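Local coordinates for 3,6-diketocamphane 1,6-monooxygenase (Pseudomonas putida, PDB 4UWM), which uses FMNH2 and molecular oxygen to turn a diketocamphane into its lactone, a Baeyer-Villiger step in the breakdown of (-)-camphor, at residues Y12-P15 with G16-A19; T22-W25 with G26-A30; L139-M142 with V143-S146; S361-L364 with I365-V369. All blocks are in the same frame, centred on the assembly; numbering follows the deposited sequence. Where two conformers were deposited one is given.

Contact 1: Y12-P15 with G16-A19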
ATOM      1  N   TYR A  12     -18.446   3.081  -4.564  1.00 17.47           N
ATOM      2  CA  TYR A  12     -19.397   2.675  -5.604  1.00 18.53           C
ATOM      3  C   TYR A  12     -19.124   3.526  -6.850  1.00 19.78           C
ATOM      4  O   TYR A  12     -19.763   4.567  -7.059  1.00 18.47           O
ATOM      5  CB  TYR A  12     -20.858   2.849  -5.142  1.00 20.01           C
ATOM      6  CG  TYR A  12     -21.262   1.896  -4.029  1.00 21.87           C
ATOM      7  CD1 TYR A  12     -21.376   0.525  -4.276  1.00 21.07           C
ATOM      8  CD2 TYR A  12     -21.529   2.358  -2.740  1.00 18.64           C
ATOM      9  CE1 TYR A  12     -21.729  -0.360  -3.266  1.00 21.89           C
ATOM     10  CE2 TYR A  12     -21.888   1.469  -1.722  1.00 21.60           C
ATOM     11  CZ  TYR A  12     -21.992   0.118  -2.003  1.00 21.97           C
ATOM     12  OH  TYR A  12     -22.347  -0.795  -1.033  1.00 25.75           O
ATOM     13  N   MET A  13     -18.149   3.094  -7.633  1.00 15.34           N
ATOM     14  CA  MET A  13     -17.720   3.818  -8.825  1.00 19.15           C
ATOM     15  C   MET A  13     -18.469   3.254 -10.017  1.00 16.98           C
ATOM     16  O   MET A  13     -18.522   2.033 -10.189  1.00 16.61           O
ATOM     17  CB  MET A  13     -16.211   3.659  -9.080  1.00 14.53           C
ATOM     18  CG  MET A  13     -15.253   4.183  -8.011  1.00 18.00           C
ATOM     19  SD  MET A  13     -15.472   5.938  -7.596  1.00 22.60           S
ATOM     20  CE  MET A  13     -14.899   6.748  -9.069  1.00 16.86           C
ATOM     21  N   ARG A  14     -19.011   4.130 -10.878  1.00 20.19           N
ATOM     22  CA  ARG A  14     -19.696   3.679 -12.103  0.70 18.79           C
ATOM     23  C   ARG A  14     -18.818   2.748 -12.920  1.00 17.30           C
ATOM     24  O   ARG A  14     -17.632   3.032 -13.132  1.00 19.18           O
ATOM     25  CB  ARG A  14     -20.109   4.862 -12.999  0.70 21.25           C
ATOM     26  CG  ARG A  14     -21.218   5.737 -12.461  0.70 23.29           C
ATOM     27  CD  ARG A  14     -21.888   6.508 -13.597  0.70 24.74           C
ATOM     28  NE  ARG A  14     -20.944   7.319 -14.365  0.70 23.25           N
ATOM     29  CZ  ARG A  14     -20.530   8.536 -14.014  0.70 24.25           C
ATOM     30  NH1 ARG A  14     -20.970   9.094 -12.895  0.70 26.39           N
ATOM     31  NH2 ARG A  14     -19.659   9.195 -14.779  0.70 23.62           N
ATOM     32  N   PRO A  15     -19.380   1.624 -13.407  1.00 19.84           N
ATOM     33  CA  PRO A  15     -18.578   0.755 -14.260  1.00 24.65           C
ATOM     34  C   PRO A  15     -17.966   1.521 -15.428  1.00 27.14           C
ATOM     35  O   PRO A  15     -18.637   2.357 -16.035  1.00 24.58           O
ATOM     36  CB  PRO A  15     -19.597  -0.287 -14.746  1.00 24.51           C
ATOM     37  CG  PRO A  15     -20.506  -0.407 -13.577  1.00 23.74           C
ATOM     38  CD  PRO A  15     -20.682   1.010 -13.097  1.00 20.44           C
ATOM     39  N   GLY A  16     -16.686   1.277 -15.694  1.00 22.44           N
ATOM     40  CA  GLY A  16     -15.949   2.069 -16.677  1.00 24.76           C
ATOM     41  C   GLY A  16     -14.965   3.098 -16.127  1.00 25.24           C
ATOM     42  O   GLY A  16     -14.056   3.534 -16.849  1.00 23.68           O
ATOM     43  N   ARG A  17     -15.148   3.520 -14.873  1.00 22.41           N
ATOM     44  CA  ARG A  17     -14.172   4.387 -14.219  1.00 20.44           C
ATOM     45  C   ARG A  17     -12.795   3.704 -14.201  1.00 18.98           C
ATOM     46  O   ARG A  17     -12.697   2.495 -13.972  1.00 19.47           O
ATOM     47  CB  ARG A  17     -14.597   4.729 -12.784  1.00 22.93           C
ATOM     48  CG  ARG A  17     -15.835   5.597 -12.650  1.00 26.53           C
ATOM     49  CD  ARG A  17     -15.616   6.985 -13.199  1.00 23.98           C
ATOM     50  NE  ARG A  17     -16.494   7.938 -12.550  1.00 26.45           N
ATOM     51  CZ  ARG A  17     -16.712   9.164 -12.996  1.00 20.28           C
ATOM     52  NH1 ARG A  17     -16.121   9.570 -14.100  1.00 22.27           N
ATOM     53  NH2 ARG A  17     -17.498   9.982 -12.328  1.00 22.39           N
ATOM     54  N   SER A  18     -11.733   4.470 -14.438  1.00 18.54           N
ATOM     55  CA  SER A  18     -10.385   3.882 -14.418  1.00 20.44           C
ATOM     56  C   SER A  18      -9.862   3.812 -12.979  1.00 14.66           C
ATOM     57  O   SER A  18     -10.438   4.416 -12.083  1.00 16.55           O
ATOM     58  CB  SER A  18      -9.429   4.710 -15.261  1.00 17.16           C
ATOM     59  OG  SER A  18      -9.239   5.950 -14.613  1.00 17.64           O
ATOM     60  N   ALA A  19      -8.789   3.066 -12.779  1.00 15.99           N
ATOM     61  CA  ALA A  19      -8.102   3.050 -11.481  1.00 16.22           C
ATOM     62  C   ALA A  19      -7.613   4.454 -11.115  1.00 17.74           C
ATOM     63  O   ALA A  19      -7.771   4.891  -9.977  1.00 14.37           O
ATOM     64  CB  ALA A  19      -6.961   2.042 -11.493  1.00 12.39           C
TER

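Contact 2: T22-W25 with G26-A30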
ATOM      1  N   THR A  22     -10.577   6.625  -9.915  1.00 16.35           N
ATOM      2  CA  THR A  22     -11.071   6.143  -8.623  1.00 14.67           C
ATOM      3  C   THR A  22     -10.158   6.657  -7.513  1.00 13.49           C
ATOM      4  O   THR A  22     -10.621   7.131  -6.469  1.00 14.63           O
ATOM      5  CB  THR A  22     -11.121   4.597  -8.641  1.00 15.68           C
ATOM      6  OG1 THR A  22     -12.039   4.182  -9.650  1.00 15.79           O
ATOM      7  CG2 THR A  22     -11.554   3.998  -7.298  1.00 13.36           C
ATOM      8  N   PHE A  23      -8.858   6.514  -7.738  1.00 14.15           N
ATOM      9  CA  PHE A  23      -7.825   6.924  -6.774  1.00 14.46           C
ATOM     10  C   PHE A  23      -7.871   8.439  -6.538  1.00 15.77           C
ATOM     11  O   PHE A  23      -7.890   8.901  -5.389  1.00 14.30           O
ATOM     12  CB  PHE A  23      -6.451   6.426  -7.244  1.00 14.21           C
ATOM     13  CG  PHE A  23      -5.435   6.267  -6.131  1.00 13.82           C
ATOM     14  CD1 PHE A  23      -5.566   5.237  -5.203  1.00 12.34           C
ATOM     15  CD2 PHE A  23      -4.335   7.135  -6.033  1.00 16.17           C
ATOM     16  CE1 PHE A  23      -4.620   5.067  -4.194  1.00 13.19           C
ATOM     17  CE2 PHE A  23      -3.394   6.982  -5.028  1.00 16.84           C
ATOM     18  CZ  PHE A  23      -3.549   5.946  -4.095  1.00 14.86           C
ATOM     19  N   ASP A  24      -7.986   9.208  -7.625  1.00 16.10           N
ATOM     20  CA  ASP A  24      -8.141  10.668  -7.554  1.00 15.89           C
ATOM     21  C   ASP A  24      -9.377  11.091  -6.745  1.00 16.12           C
ATOM     22  O   ASP A  24      -9.283  11.941  -5.851  1.00 16.46           O
ATOM     23  CB  ASP A  24      -8.170  11.262  -8.982  1.00 19.23           C
ATOM     24  CG  ASP A  24      -7.954  12.788  -9.000  1.00 24.48           C
ATOM     25  OD1 ASP A  24      -7.207  13.333  -8.153  1.00 23.33           O
ATOM     26  OD2 ASP A  24      -8.536  13.435  -9.889  1.00 25.35           O
ATOM     27  N   TRP A  25     -10.518  10.466  -7.024  1.00 15.39           N
ATOM     28  CA  TRP A  25     -11.748  10.725  -6.283  1.00 15.81           C
ATOM     29  C   TRP A  25     -11.613  10.405  -4.776  1.00 18.10           C
ATOM     30  O   TRP A  25     -12.074  11.175  -3.908  1.00 17.63           O
ATOM     31  CB  TRP A  25     -12.911   9.939  -6.917  1.00 16.37           C
ATOM     32  CG  TRP A  25     -14.282  10.085  -6.210  1.00 16.51           C
ATOM     33  CD1 TRP A  25     -15.161   9.077  -5.899  1.00 17.94           C
ATOM     34  CD2 TRP A  25     -14.924  11.301  -5.815  1.00 18.29           C
ATOM     35  NE1 TRP A  25     -16.289   9.599  -5.292  1.00 17.60           N
ATOM     36  CE2 TRP A  25     -16.161  10.959  -5.231  1.00 18.17           C
ATOM     37  CE3 TRP A  25     -14.557  12.656  -5.872  1.00 20.00           C
ATOM     38  CZ2 TRP A  25     -17.059  11.930  -4.728  1.00 21.15           C
ATOM     39  CZ3 TRP A  25     -15.444  13.619  -5.355  1.00 20.24           C
ATOM     40  CH2 TRP A  25     -16.681  13.243  -4.792  1.00 21.38           C
ATOM     41  N   GLY A  26     -10.972   9.280  -4.468  1.00 17.82           N
ATOM     42  CA  GLY A  26     -10.697   8.943  -3.065  1.00 15.57           C
ATOM     43  C   GLY A  26      -9.884   9.995  -2.327  1.00 13.89           C
ATOM     44  O   GLY A  26     -10.248  10.373  -1.209  1.00 16.40           O
ATOM     45  N   ILE A  27      -8.804  10.471  -2.942  1.00 15.09           N
ATOM     46  CA  ILE A  27      -7.938  11.487  -2.316  1.00 17.82           C
ATOM     47  C   ILE A  27      -8.704  12.819  -2.158  1.00 18.78           C
ATOM     48  O   ILE A  27      -8.688  13.417  -1.078  1.00 18.48           O
ATOM     49  CB  ILE A  27      -6.609  11.711  -3.087  1.00 17.43           C
ATOM     50  CG1 ILE A  27      -5.726  10.436  -3.077  1.00 19.20           C
ATOM     51  CG2 ILE A  27      -5.814  12.895  -2.491  1.00 17.04           C
ATOM     52  CD1 ILE A  27      -4.569  10.482  -4.077  1.00 15.55           C
ATOM     53  N   LYS A  28      -9.374  13.261  -3.234  1.00 18.46           N
ATOM     54  CA  LYS A  28     -10.188  14.477  -3.167  0.60 18.57           C
ATOM     55  C   LYS A  28     -11.261  14.366  -2.091  1.00 19.43           C
ATOM     56  O   LYS A  28     -11.527  15.342  -1.369  1.00 20.60           O
ATOM     57  CB  LYS A  28     -10.752  14.839  -4.553  0.60 18.43           C
ATOM     58  CG  LYS A  28      -9.664  15.328  -5.503  0.60 20.04           C
ATOM     59  CD  LYS A  28     -10.124  15.514  -6.945  0.60 24.64           C
ATOM     60  CE  LYS A  28      -8.972  16.049  -7.797  0.60 25.25           C
ATOM     61  NZ  LYS A  28      -9.275  16.040  -9.255  0.60 22.76           N
ATOM     62  N   SER A  29     -11.836  13.178  -1.952  1.00 16.72           N
ATOM     63  CA  SER A  29     -12.849  12.899  -0.943  1.00 17.78           C
ATOM     64  C   SER A  29     -12.260  13.005   0.463  1.00 20.81           C
ATOM     65  O   SER A  29     -12.875  13.612   1.337  1.00 19.64           O
ATOM     66  CB  SER A  29     -13.473  11.517  -1.149  1.00 17.91           C
ATOM     67  OG  SER A  29     -14.437  11.521  -2.196  1.00 20.59           O
ATOM     68  N   ALA A  30     -11.061  12.434   0.672  1.00 19.35           N
ATOM     69  CA  ALA A  30     -10.420  12.478   1.988  1.00 17.13           C
ATOM     70  C   ALA A  30     -10.103  13.926   2.411  1.00 19.20           C
ATOM     71  O   ALA A  30     -10.370  14.314   3.555  1.00 18.27           O
ATOM     72  CB  ALA A  30      -9.140  11.640   1.976  1.00 15.56           C
TER

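Contact 3: L139-M142 with V143-S146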
ATOM      1  N   LEU A 139     -12.886 -19.679   6.641  1.00 24.71           N
ATOM      2  CA  LEU A 139     -12.515 -18.252   6.638  1.00 23.51           C
ATOM      3  C   LEU A 139     -12.473 -17.640   8.036  1.00 22.34           C
ATOM      4  O   LEU A 139     -11.546 -16.915   8.348  1.00 24.88           O
ATOM      5  CB  LEU A 139     -13.416 -17.425   5.711  1.00 21.91           C
ATOM      6  CG  LEU A 139     -13.272 -17.707   4.204  1.00 24.66           C
ATOM      7  CD1 LEU A 139     -14.455 -17.144   3.437  1.00 24.62           C
ATOM      8  CD2 LEU A 139     -11.966 -17.171   3.634  1.00 22.82           C
ATOM      9  N   ASN A 140     -13.447 -17.948   8.888  1.00 20.72           N
ATOM     10  CA  ASN A 140     -13.458 -17.392  10.261  1.00 21.39           C
ATOM     11  C   ASN A 140     -12.295 -17.878  11.129  1.00 25.40           C
ATOM     12  O   ASN A 140     -11.755 -17.112  11.934  1.00 23.28           O
ATOM     13  CB  ASN A 140     -14.810 -17.641  10.951  1.00 29.62           C
ATOM     14  CG  ASN A 140     -15.951 -16.852  10.309  1.00 34.75           C
ATOM     15  OD1 ASN A 140     -15.791 -15.693   9.883  1.00 34.36           O
ATOM     16  ND2 ASN A 140     -17.109 -17.475  10.235  1.00 36.90           N
ATOM     17  N   ASP A 141     -11.911 -19.144  10.960  1.00 24.46           N
ATOM     18  CA  ASP A 141     -10.727 -19.684  11.637  1.00 26.59           C
ATOM     19  C   ASP A 141      -9.456 -18.984  11.129  1.00 23.24           C
ATOM     20  O   ASP A 141      -8.553 -18.678  11.911  1.00 22.63           O
ATOM     21  CB  ASP A 141     -10.579 -21.185  11.384  1.00 29.37           C
ATOM     22  CG  ASP A 141     -11.653 -22.019  12.073  1.00 37.92           C
ATOM     23  OD1 ASP A 141     -12.329 -21.512  12.996  1.00 33.88           O
ATOM     24  OD2 ASP A 141     -11.804 -23.204  11.688  1.00 40.05           O
ATOM     25  N   MET A 142      -9.401 -18.749   9.816  1.00 22.83           N
ATOM     26  CA  MET A 142      -8.334 -17.935   9.212  1.00 19.06           C
ATOM     27  C   MET A 142      -8.247 -16.542   9.835  1.00 21.70           C
ATOM     28  O   MET A 142      -7.149 -16.102  10.194  1.00 20.57           O
ATOM     29  CB  MET A 142      -8.460 -17.873   7.687  1.00 19.57           C
ATOM     30  CG  MET A 142      -8.294 -19.222   7.053  1.00 20.87           C
ATOM     31  SD  MET A 142      -8.463 -19.272   5.270  1.00 22.92           S
ATOM     32  CE  MET A 142      -6.813 -18.806   4.742  1.00 17.69           C
ATOM     33  N   VAL A 143      -9.390 -15.870  10.007  1.00 20.83           N
ATOM     34  CA  VAL A 143      -9.416 -14.557  10.684  1.00 16.78           C
ATOM     35  C   VAL A 143      -8.832 -14.629  12.086  1.00 18.77           C
ATOM     36  O   VAL A 143      -8.034 -13.777  12.481  1.00 19.26           O
ATOM     37  CB  VAL A 143     -10.839 -13.910  10.702  1.00 18.12           C
ATOM     38  CG1 VAL A 143     -10.897 -12.677  11.592  1.00 16.51           C
ATOM     39  CG2 VAL A 143     -11.318 -13.582   9.290  1.00 17.07           C
ATOM     40  N   ARG A 144      -9.221 -15.656  12.847  1.00 23.12           N
ATOM     41  CA  ARG A 144      -8.744 -15.840  14.220  0.50 23.83           C
ATOM     42  C   ARG A 144      -7.225 -16.042  14.307  1.00 20.25           C
ATOM     43  O   ARG A 144      -6.562 -15.439  15.134  1.00 22.19           O
ATOM     44  CB  ARG A 144      -9.468 -17.035  14.860  0.50 27.84           C
ATOM     45  CG  ARG A 144      -9.674 -16.931  16.359  0.50 32.78           C
ATOM     46  CD  ARG A 144     -10.521 -18.091  16.869  0.50 42.56           C
ATOM     47  NE  ARG A 144     -11.717 -18.318  16.055  0.50 42.18           N
ATOM     48  CZ  ARG A 144     -11.964 -19.433  15.371  0.50 41.31           C
ATOM     49  NH1 ARG A 144     -11.104 -20.445  15.400  0.50 40.98           N
ATOM     50  NH2 ARG A 144     -13.078 -19.540  14.664  0.50 40.63           N
ATOM     51  N   GLU A 145      -6.691 -16.912  13.460  1.00 19.51           N
ATOM     52  CA  GLU A 145      -5.258 -17.211  13.484  1.00 22.11           C
ATOM     53  C   GLU A 145      -4.463 -15.983  13.055  1.00 22.24           C
ATOM     54  O   GLU A 145      -3.436 -15.670  13.648  1.00 20.16           O
ATOM     55  CB  GLU A 145      -4.911 -18.425  12.607  1.00 21.21           C
ATOM     56  CG  GLU A 145      -3.445 -18.880  12.698  1.00 20.48           C
ATOM     57  CD  GLU A 145      -3.149 -20.091  11.832  1.00 24.17           C
ATOM     58  OE1 GLU A 145      -3.965 -21.019  11.791  1.00 37.90           O
ATOM     59  OE2 GLU A 145      -2.103 -20.132  11.176  1.00 31.07           O
ATOM     60  N   SER A 146      -4.947 -15.279  12.028  1.00 21.95           N
ATOM     61  CA  SER A 146      -4.236 -14.072  11.587  1.00 16.48           C
ATOM     62  C   SER A 146      -4.172 -13.050  12.714  1.00 14.83           C
ATOM     63  O   SER A 146      -3.114 -12.517  13.030  1.00 18.64           O
ATOM     64  CB  SER A 146      -4.883 -13.450  10.335  1.00 16.88           C
ATOM     65  OG  SER A 146      -4.393 -12.118  10.188  1.00 17.93           O
TER

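Contact 4: S361-L364 with I365-V369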
ATOM      1  N   SER A 361     -23.592  18.990   0.630  1.00 28.60           N
ATOM      2  CA  SER A 361     -24.324  18.023   1.457  1.00 29.70           C
ATOM      3  C   SER A 361     -23.495  17.571   2.662  1.00 30.31           C
ATOM      4  O   SER A 361     -23.974  17.601   3.795  1.00 32.85           O
ATOM      5  CB  SER A 361     -24.764  16.806   0.624  1.00 27.77           C
ATOM      6  OG  SER A 361     -25.394  15.804   1.425  1.00 28.23           O
ATOM      7  N   LEU A 362     -22.251  17.158   2.417  1.00 35.44           N
ATOM      8  CA  LEU A 362     -21.369  16.705   3.495  1.00 27.77           C
ATOM      9  C   LEU A 362     -21.068  17.826   4.483  1.00 30.56           C
ATOM     10  O   LEU A 362     -21.066  17.587   5.700  1.00 29.75           O
ATOM     11  CB  LEU A 362     -20.072  16.069   2.950  1.00 27.02           C
ATOM     12  CG  LEU A 362     -20.187  14.746   2.179  1.00 25.21           C
ATOM     13  CD1 LEU A 362     -18.782  14.324   1.754  1.00 23.63           C
ATOM     14  CD2 LEU A 362     -20.849  13.645   3.005  1.00 25.90           C
ATOM     15  N   GLU A 363     -20.830  19.043   3.972  1.00 30.45           N
ATOM     16  CA  GLU A 363     -20.680  20.191   4.861  0.70 29.78           C
ATOM     17  C   GLU A 363     -21.915  20.411   5.740  1.00 31.00           C
ATOM     18  O   GLU A 363     -21.772  20.697   6.928  1.00 31.42           O
ATOM     19  CB  GLU A 363     -20.340  21.455   4.090  0.70 28.72           C
ATOM     20  CG  GLU A 363     -19.888  22.584   4.987  0.70 30.09           C
ATOM     21  CD  GLU A 363     -19.253  23.705   4.216  0.70 37.75           C
ATOM     22  OE1 GLU A 363     -19.766  24.040   3.128  0.70 49.03           O
ATOM     23  OE2 GLU A 363     -18.236  24.244   4.695  0.70 48.11           O
ATOM     24  N   LEU A 364     -23.110  20.254   5.171  1.00 34.64           N
ATOM     25  CA  LEU A 364     -24.347  20.459   5.924  1.00 37.16           C
ATOM     26  C   LEU A 364     -24.530  19.420   7.030  1.00 41.94           C
ATOM     27  O   LEU A 364     -24.870  19.768   8.168  1.00 33.07           O
ATOM     28  CB  LEU A 364     -25.561  20.470   4.995  1.00 41.44           C
ATOM     29  CG  LEU A 364     -25.710  21.703   4.100  1.00 43.18           C
ATOM     30  CD1 LEU A 364     -26.900  21.530   3.170  1.00 47.89           C
ATOM     31  CD2 LEU A 364     -25.832  22.982   4.923  1.00 42.96           C
ATOM     32  N   ILE A 365     -24.280  18.155   6.690  1.00 32.03           N
ATOM     33  CA  ILE A 365     -24.374  17.048   7.637  1.00 29.00           C
ATOM     34  C   ILE A 365     -23.401  17.260   8.799  1.00 32.98           C
ATOM     35  O   ILE A 365     -23.793  17.207   9.969  1.00 37.53           O
ATOM     36  CB  ILE A 365     -24.119  15.693   6.942  1.00 34.06           C
ATOM     37  CG1 ILE A 365     -25.240  15.384   5.947  1.00 39.21           C
ATOM     38  CG2 ILE A 365     -23.976  14.566   7.963  1.00 32.47           C
ATOM     39  CD1 ILE A 365     -24.820  14.488   4.796  1.00 46.84           C
ATOM     40  N   SER A 366     -22.147  17.549   8.468  1.00 34.57           N
ATOM     41  CA  SER A 366     -21.070  17.631   9.455  1.00 35.60           C
ATOM     42  C   SER A 366     -21.160  18.865  10.363  1.00 39.92           C
ATOM     43  O   SER A 366     -20.916  18.759  11.574  1.00 32.39           O
ATOM     44  CB  SER A 366     -19.708  17.594   8.743  1.00 37.19           C
ATOM     45  OG  SER A 366     -18.635  17.775   9.648  1.00 34.04           O
ATOM     46  N   LYS A 367     -21.504  20.016   9.768  1.00 40.85           N
ATOM     47  CA  LYS A 367     -21.555  21.294  10.489  0.50 41.88           C
ATOM     48  C   LYS A 367     -22.935  21.667  11.051  1.00 43.88           C
ATOM     49  O   LYS A 367     -23.026  22.258  12.127  1.00 45.91           O
ATOM     50  CB  LYS A 367     -21.045  22.433   9.598  0.50 38.72           C
ATOM     51  CG  LYS A 367     -19.541  22.453   9.400  0.50 41.87           C
ATOM     52  CD  LYS A 367     -19.132  23.538   8.419  0.50 37.32           C
ATOM     53  CE  LYS A 367     -17.619  23.667   8.339  0.50 39.83           C
ATOM     54  NZ  LYS A 367     -17.193  24.547   7.217  0.50 38.19           N
ATOM     55  N   GLU A 368     -24.004  21.333  10.323  1.00 48.06           N
ATOM     56  CA  GLU A 368     -25.361  21.771  10.684  0.60 50.30           C
ATOM     57  C   GLU A 368     -26.255  20.676  11.261  1.00 53.79           C
ATOM     58  O   GLU A 368     -27.134  20.954  12.073  1.00 61.85           O
ATOM     59  CB  GLU A 368     -26.063  22.426   9.487  0.60 48.69           C
ATOM     60  CG  GLU A 368     -25.495  23.781   9.085  0.60 58.30           C
ATOM     61  CD  GLU A 368     -26.417  24.564   8.165  0.60 64.43           C
ATOM     62  OE1 GLU A 368     -27.652  24.356   8.219  0.60 63.86           O
ATOM     63  OE2 GLU A 368     -25.907  25.399   7.389  0.60 65.53           O
ATOM     64  N   VAL A 369     -26.047  19.431  10.838  1.00 45.07           N
ATOM     65  CA  VAL A 369     -26.910  18.349  11.316  1.00 40.75           C
ATOM     66  C   VAL A 369     -26.340  17.654  12.555  1.00 47.73           C
ATOM     67  O   VAL A 369     -26.952  17.675  13.631  1.00 45.89           O
ATOM     68  CB  VAL A 369     -27.256  17.320  10.209  1.00 40.29           C
ATOM     69  CG1 VAL A 369     -28.060  16.161  10.781  1.00 41.15           C
ATOM     70  CG2 VAL A 369     -28.030  17.974   9.078  1.00 40.32           C
TER

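Contact 1: Y12-P15 with G16-A19
Gly16 follows Pro15 at the third corner of a type II beta turn that runs from Arg14 to Arg17. With the positive phi of this turn position, a side chain here would be driven against Pro15 O, so the backbone itself selects a residue without one. Arg17 closes the turn: its N donates an almost straight hydrogen bond (168°) to Arg14 O, 3.1 Å away, and its CG lies 3.2 Å from the same oxygen. Bent at chi2 (-66°), the Arg17 chain passes the methyl of Met13, with Met13 CE 3.9 Å from Arg17 CG, and brings its guanidinium beside that of Arg14. Arg14 NH2 sits over one face of the Arg17 group, offset toward the rim, the two planes 43° apart and the NH2 atoms 3.4 Å from each other. Asp353 forms salt bridges with both arginines, and Asp350 takes Arg17 NH2. A methionine in place of Arg17 would probably leave Asp350 without its cationic mate and Asp353 with one fewer. Ser18 then serves as N-cap of helix 19-35, which Ala19 begins. The two guanidinium groups are thus gathered round the carboxylates of Asp350 and Asp353, whose negative charge probably lets them lie so close.

Contact 2: T22-W25 with G26-A30
Asp24 and Lys28 form an i to i+4 salt bridge on helix 19-35, the helix of the beta-alpha-beta unit between strands 4-9 and 40-43 of the TIM-barrel fold. Lys28 NZ meets Asp24 OD2 at 2.8 Å on the syn side, 28° out of the carboxylate plane. The lysine chain is extended beyond CG and runs past Asp24 OD1, with CE 3.3 Å from it. OD2 has a second partner in Tyr352 OH, so an alanine in place of Asp24 would probably leave both the ammonium group and that hydroxyl without this acceptor. Along the backbone, Thr22 O accepts from Gly26 N, Phe23 O from Ile27 N, and Asp24 O from Lys28 N, the last nearly straight at 174°. Thr22 OG1 turns back to Ser18 O and also bonds Asn53 ND2. On the buried flank, Ile27 CD1 rests 3.8 Å from Phe23 CE2; Ile27 also packs against Leu60 and Ala63 of helix 57-65, while Phe23 packs on Ile98 of the second subunit. Trp25 NE1 makes a weak hydrogen bond to His349 O. Trp25 O takes two donors from one residue, Ser29 N at 2.8 Å and Ser29 OG at 2.9 Å, which arrive from opposite faces of the carbonyl plane. With OG beside its own backbone N (chi1 -78°), Ser29 also places this hydroxyl oxygen over the centre of one face of the Trp25 ring, 3.4 Å above its plane.

Contact 3: L139-M142 with V143-S146
Asp141 OD1 is gripped by both terminal nitrogens of Arg144: NH2 stands at 2.7 Å, and NH1 makes a weak bond to the same oxygen at 2.9 Å. This is an i to i+3 salt bridge in the first turns of helix 139-155, within a chain of the luciferase-like, TIM-barrel type. It is a fork closing on one oxygen, not a flat two-by-two pairing of carboxylate and guanidinium: the two planes stand 71° apart. OD1 is met by NH2 nearly along its C-O axis, and lies tilted from the guanidinium plane. The side chains run side by side and point the same way. The bend at chi3 of Arg144 (-47°) folds the chain back toward the start of the helix, bringing one face of the guanidinium over Asn140 O and Asp141 CA. Regular helical bonds satisfy the backbone beneath: Val143 N to Leu139 O, Arg144 N to Asn140 O, Glu145 N to Asp141 O and Ser146 N to Met142 O. Asn138 OD1 takes the N-H of Asp141. Glu145 leaves the helix on another side, its extended chain carrying OE2 to the backbone N of both Tyr165 and Trp166, in the hairpin of strands 159-162 and 167-170; Met142 packs on Tyr165 too. The side chain of Asn140 comes within about 7 Å of the bound FMN, so this helix start borders the flavin region. On the Val143 flank, CG2 lies 3.5 Å from Leu139 O, beside the carbonyl that accepts the residue's own N-H.

Contact 4: S361-L364 with I365-V369
The Glu363 carboxylate receives Lys367 NZ at OE2, 2.7 Å away on the anti side and 17° out of the carboxylate plane, in an i to i+4 salt bridge. The other flat group, the Glu368 carboxylate, lies alongside Leu364 with its OE2 3.5 Å from the CD2 methyl. Glu363 directs CG away from its backbone N (chi1 -168°), and the extended chain of Lys367 comes up to it, CD resting 3.6 Å from Glu363 CG before NZ reaches the oxygen. Ile365 N, Ser366 N and Lys367 N donate to Ser361 O, Leu362 O and Glu363 O in the ordinary alpha-helical pattern. The pattern changes at Leu364 O, which accepts from both Glu368 N at 2.8 Å and Val369 N at 2.9 Å; the second of these belongs to a wider pi-type turn at the end of the helix. Ile365 packs back by one turn, its CD1 lying 3.7 Å from Ser361 OG. That hydroxyl bonds the backbone N of Cys261, and Ser366 OG bonds Val36 O. These bonds tie helix 356-369 to strand 254-261 and to the loop after helix 19-35, and its side chains pack on the barrel: Ile365 lies on strands 254-261 and 4-9, Leu362 also touches strand 4-9, and Val369 packs against helix 324-338.

The four contacts follow one another along the chain. Contacts 1 and 2 are neighbours, centres 12 Å apart: the loop after strand 4-9 leads into helix 19-35, and Met13 SD packs 3.6 Å from Trp25 CD1. Both also touch the second subunit, placing this part of the barrel at the dimer interface. Contact 4, on helix 356-369 near the C-terminus, lies about 19 Å from contact 2 between centres and packs on strand 4-9, the strand that leads toward contact 1. Contact 3, on helix 139-155, is about 39 Å from contact 4 between centres, across the chain's centre. Barrel elements from both ends of the sequence thus meet around strand 4-9.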